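Long-range contacts in Rev protein (Borrelia burgdorferi, PDB 5EQZ), which is of unknown function but is an all-helical, plasmid-encoded protein, probably made as a lipoprotein, from the Lyme disease spirochaete: residues D40-L45 against N63-F68; V110-L115 against K128-Q133. All coordinates share one frame; numbering follows the deposited sequence.

Interaction 1: D40-L45 against N63-F68; sequences DKINEL and NLQNSF
I42 projects from helix 32-48 into the space between L64, Q65 and F68 of helix 55-88, the apolar seam of an antiparallel helix pair. The segments run at 157° to each other, with axes 10.7 Å apart at closest approach, and both lie in a region predicted to form a coiled coil.

The contact is carried by van der Waals packing. I42 and L64 meet tip to tip: I42 CG1 sits 3.8 Å from L64 CD2, while I42 CD1 lies as near to L64 CG and CD1, so the isobutyl fork is touched on both branches. L64 CG stands anti to its backbone N (chi1 170°), which puts CG itself 3.9 Å from I42 CG1. L45, one turn on from I42, adds a looser touch, its CD1 4.2 Å from L64 CD2.

At the flank, a polar side chain contributes only its aliphatic part. I42 CG2 rests 3.8 Å from Q65 CG, and Q65 NE2 makes a weak hydrogen bond to the carbonyl O of L61, in its own helix.

L19 of helix 10-24 also packs on I42 and L45, making this a three-helix junction. The remaining contact is with F68, whose side chain also packs on F35, Y38 and K39 of helix 32-48: I42 CD1 stands obliquely to the ring and meets F68 at CB, 3.5 Å away.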
# COMPACT_ATOMS: atom_id res chain seq x y z
N ASP A 40 -3.44 4.52 -11.44
CA ASP A 40 -4.22 5.23 -12.45
C ASP A 40 -3.32 5.95 -13.43
O ASP A 40 -3.55 5.92 -14.65
CB ASP A 40 -5.19 6.21 -11.79
CG ASP A 40 -6.37 5.51 -11.12
OD1 ASP A 40 -7.04 6.16 -10.29
OD2 ASP A 40 -6.64 4.33 -11.43
N LYS A 41 -2.27 6.61 -12.93
CA LYS A 41 -1.32 7.27 -13.82
C LYS A 41 -0.57 6.27 -14.69
O LYS A 41 -0.29 6.56 -15.87
CB LYS A 41 -0.33 8.11 -13.00
CG LYS A 41 -0.99 9.33 -12.38
CD LYS A 41 -0.07 10.01 -11.40
CE LYS A 41 -0.76 11.20 -10.76
NZ LYS A 41 0.15 11.85 -9.79
N ILE A 42 -0.26 5.09 -14.16
CA ILE A 42 0.39 4.08 -14.98
C ILE A 42 -0.53 3.63 -16.11
O ILE A 42 -0.11 3.51 -17.26
CB ILE A 42 0.87 2.89 -14.12
CG1 ILE A 42 2.02 3.33 -13.21
CG2 ILE A 42 1.31 1.73 -15.01
CD1 ILE A 42 2.51 2.22 -12.31
N ASN A 43 -1.81 3.38 -15.79
CA ASN A 43 -2.77 2.95 -16.81
C ASN A 43 -2.97 4.01 -17.88
O ASN A 43 -3.14 3.69 -19.06
CB ASN A 43 -4.11 2.60 -16.17
CG ASN A 43 -4.05 1.34 -15.35
OD1 ASN A 43 -3.20 0.48 -15.58
ND2 ASN A 43 -4.98 1.20 -14.40
N GLU A 44 -3.00 5.28 -17.48
CA GLU A 44 -3.21 6.33 -18.47
C GLU A 44 -2.00 6.45 -19.40
O GLU A 44 -2.17 6.66 -20.61
CB GLU A 44 -3.52 7.64 -17.75
CG GLU A 44 -3.22 8.92 -18.48
CD GLU A 44 -3.49 10.14 -17.60
OE1 GLU A 44 -4.64 10.63 -17.57
OE2 GLU A 44 -2.55 10.60 -16.90
N LEU A 45 -0.79 6.27 -18.87
CA LEU A 45 0.41 6.27 -19.72
C LEU A 45 0.41 5.09 -20.69
O LEU A 45 0.70 5.26 -21.88
CB LEU A 45 1.67 6.23 -18.86
CG LEU A 45 2.33 7.53 -18.43
CD1 LEU A 45 3.54 7.19 -17.55
CD2 LEU A 45 2.77 8.34 -19.63
N ASN A 63 8.87 -2.05 -17.26
CA ASN A 63 9.52 -1.97 -15.96
C ASN A 63 8.66 -1.20 -14.96
O ASN A 63 8.58 -1.58 -13.79
CB ASN A 63 10.90 -1.33 -16.12
CG ASN A 63 11.86 -2.21 -16.89
OD1 ASN A 63 11.66 -3.42 -17.00
ND2 ASN A 63 12.92 -1.61 -17.42
N LEU A 64 8.02 -0.12 -15.40
CA LEU A 64 7.17 0.66 -14.51
C LEU A 64 6.00 -0.17 -13.98
O LEU A 64 5.69 -0.13 -12.78
CB LEU A 64 6.68 1.91 -15.23
CG LEU A 64 5.60 2.72 -14.53
CD1 LEU A 64 6.10 3.27 -13.20
CD2 LEU A 64 5.06 3.83 -15.45
N GLN A 65 5.32 -0.92 -14.85
CA GLN A 65 4.24 -1.77 -14.36
C GLN A 65 4.77 -2.87 -13.44
O GLN A 65 4.18 -3.14 -12.39
CB GLN A 65 3.46 -2.39 -15.52
CG GLN A 65 2.96 -1.38 -16.55
CD GLN A 65 2.70 -2.03 -17.91
OE1 GLN A 65 1.86 -2.91 -18.02
NE2 GLN A 65 3.41 -1.60 -18.93
N ASN A 66 5.89 -3.51 -13.81
CA ASN A 66 6.43 -4.58 -12.97
C ASN A 66 6.76 -4.08 -11.57
O ASN A 66 6.43 -4.73 -10.57
CB ASN A 66 7.67 -5.20 -13.61
CG ASN A 66 7.35 -6.02 -14.85
OD1 ASN A 66 6.21 -6.42 -15.07
ND2 ASN A 66 8.37 -6.28 -15.65
N SER A 67 7.41 -2.91 -11.48
CA SER A 67 7.77 -2.37 -10.17
C SER A 67 6.54 -2.04 -9.35
O SER A 67 6.50 -2.29 -8.14
CB SER A 67 8.65 -1.13 -10.33
OG SER A 67 9.95 -1.50 -10.77
N PHE A 68 5.51 -1.48 -9.99
CA PHE A 68 4.29 -1.18 -9.24
C PHE A 68 3.65 -2.45 -8.71
O PHE A 68 3.24 -2.51 -7.55
CB PHE A 68 3.29 -0.42 -10.10
CG PHE A 68 2.01 -0.14 -9.37
CD1 PHE A 68 1.93 0.93 -8.49
CD2 PHE A 68 0.91 -0.97 -9.52
CE1 PHE A 68 0.76 1.18 -7.78
CE2 PHE A 68 -0.27 -0.73 -8.80
CZ PHE A 68 -0.34 0.36 -7.94

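Interaction 2: V110-L115 against K128-Q133; sequences VTVPLL and KNAVEQ
Q133 reaches from helix 122-142 to the extended chain 110-115 and engages its backbone through both polar atoms of the side-chain amide, NE2 directly and OE1 through a water. NE2 donates to T111 O at 3.1 Å, the N-H...O angle being 158°; the donor stands above the carbonyl plane, 45° out of it. On the other branch, OE1 accepts from the water, 2.7 Å away, that in turn accepts from T111 N. The backbone N and O of T111 are thus tied, through water and directly, to one side chain.

Apolar contacts lie beside this grip. V110 CG1 packs 3.5 Å from Q133 CB, the two side chains running alongside in opposite senses. V112 CG1 settles on A130, 3.7 Å from its CA, and also touches Q133 NE2. N129 and P113 meet tip to tip, ND2 against CD at 3.6 Å.

In the second shell, N129 OD1 receives a weak bond from Q133 NE2, one turn along the helix, which probably helps fix the amide's rotation. Farther out, V110 also packs on A105 and I134, while A130 reaches I101 and I86, so the loop lies over helix 122-142 where it adjoins helices 95-107 and 55-88.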
# COMPACT_ATOMS: atom_id res chain seq x y z
N VAL A 110 -1.92 2.38 9.20
CA VAL A 110 -3.25 2.47 9.79
C VAL A 110 -3.10 3.02 11.21
O VAL A 110 -2.34 2.46 12.02
CB VAL A 110 -3.95 1.10 9.80
CG1 VAL A 110 -5.28 1.18 10.50
CG2 VAL A 110 -4.14 0.59 8.35
N THR A 111 -3.80 4.11 11.49
CA THR A 111 -3.75 4.79 12.79
C THR A 111 -4.96 4.37 13.62
O THR A 111 -6.10 4.69 13.26
CB THR A 111 -3.75 6.31 12.61
OG1 THR A 111 -2.47 6.75 12.12
CG2 THR A 111 -4.06 7.02 13.93
N VAL A 112 -4.71 3.66 14.72
CA VAL A 112 -5.79 3.39 15.67
C VAL A 112 -5.45 4.10 16.98
O VAL A 112 -4.26 4.28 17.30
CB VAL A 112 -5.99 1.88 15.89
CG1 VAL A 112 -6.37 1.19 14.59
CG2 VAL A 112 -4.75 1.24 16.49
N PRO A 113 -6.44 4.56 17.74
CA PRO A 113 -6.12 5.15 19.04
C PRO A 113 -5.67 4.07 20.00
O PRO A 113 -6.23 2.97 20.04
CB PRO A 113 -7.46 5.76 19.48
CG PRO A 113 -8.48 4.95 18.78
CD PRO A 113 -7.88 4.64 17.43
N LEU A 114 -4.62 4.38 20.76
CA LEU A 114 -4.20 3.54 21.87
C LEU A 114 -5.15 3.81 23.03
O LEU A 114 -5.11 4.88 23.64
CB LEU A 114 -2.75 3.84 22.25
CG LEU A 114 -2.08 2.97 23.31
CD1 LEU A 114 -2.21 1.53 22.90
CD2 LEU A 114 -0.62 3.37 23.39
N LEU A 115 -6.06 2.87 23.31
CA LEU A 115 -7.02 3.06 24.40
C LEU A 115 -6.42 2.49 25.67
O LEU A 115 -6.69 1.35 26.08
CB LEU A 115 -8.36 2.40 24.06
CG LEU A 115 -8.97 2.83 22.73
CD1 LEU A 115 -10.23 2.04 22.44
CD2 LEU A 115 -9.24 4.32 22.75
N LYS A 128 -10.75 -4.71 16.84
CA LYS A 128 -11.83 -4.58 15.86
C LYS A 128 -11.63 -3.37 14.96
O LYS A 128 -11.80 -3.46 13.74
CB LYS A 128 -13.18 -4.51 16.58
N ASN A 129 -11.27 -2.22 15.54
CA ASN A 129 -11.05 -1.02 14.75
C ASN A 129 -9.92 -1.24 13.75
O ASN A 129 -10.06 -0.94 12.56
CB ASN A 129 -10.74 0.16 15.68
CG ASN A 129 -10.59 1.48 14.92
OD1 ASN A 129 -10.92 1.58 13.74
ND2 ASN A 129 -10.07 2.49 15.61
N ALA A 130 -8.79 -1.79 14.21
CA ALA A 130 -7.64 -2.01 13.34
C ALA A 130 -7.98 -2.93 12.18
O ALA A 130 -7.61 -2.66 11.03
CB ALA A 130 -6.47 -2.57 14.15
N VAL A 131 -8.71 -4.02 12.46
CA VAL A 131 -9.02 -4.97 11.39
C VAL A 131 -10.00 -4.35 10.40
O VAL A 131 -9.92 -4.60 9.19
CB VAL A 131 -9.55 -6.29 11.98
CG1 VAL A 131 -10.25 -7.12 10.91
CG2 VAL A 131 -8.41 -7.08 12.60
N GLU A 132 -10.95 -3.54 10.89
CA GLU A 132 -11.91 -2.92 9.98
C GLU A 132 -11.22 -1.94 9.04
O GLU A 132 -11.53 -1.89 7.84
CB GLU A 132 -13.03 -2.23 10.78
N GLN A 133 -10.24 -1.18 9.56
CA GLN A 133 -9.49 -0.27 8.70
C GLN A 133 -8.60 -1.02 7.72
O GLN A 133 -8.51 -0.64 6.54
CB GLN A 133 -8.66 0.69 9.55
CG GLN A 133 -9.46 1.72 10.29
CD GLN A 133 -8.59 2.86 10.74
OE1 GLN A 133 -7.99 3.55 9.93
NE2 GLN A 133 -8.47 3.04 12.05
O HOH W 1 -5.77 5.12 9.69

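In the fold
The two contacts sit on opposite sides of the chain's centre in an elongated helical bundle, their centres 31 Å apart and their nearest atoms about 17 Å apart. They follow in series: interaction 1 closes between helices 32-48 and 55-88 before interaction 2 joins the loop after helix 95-107 to helix 122-142. The long helix 55-88 links them, contributing residues 63-68 to interaction 1 and, farther along, I86, which packs on A130 of interaction 2. One is a buried helix-helix seam, the other a partly buried loop-on-helix contact, so the two join different pairs of elements in separate regions of the single-chain bundle, without direct touch, with the shared helix running between.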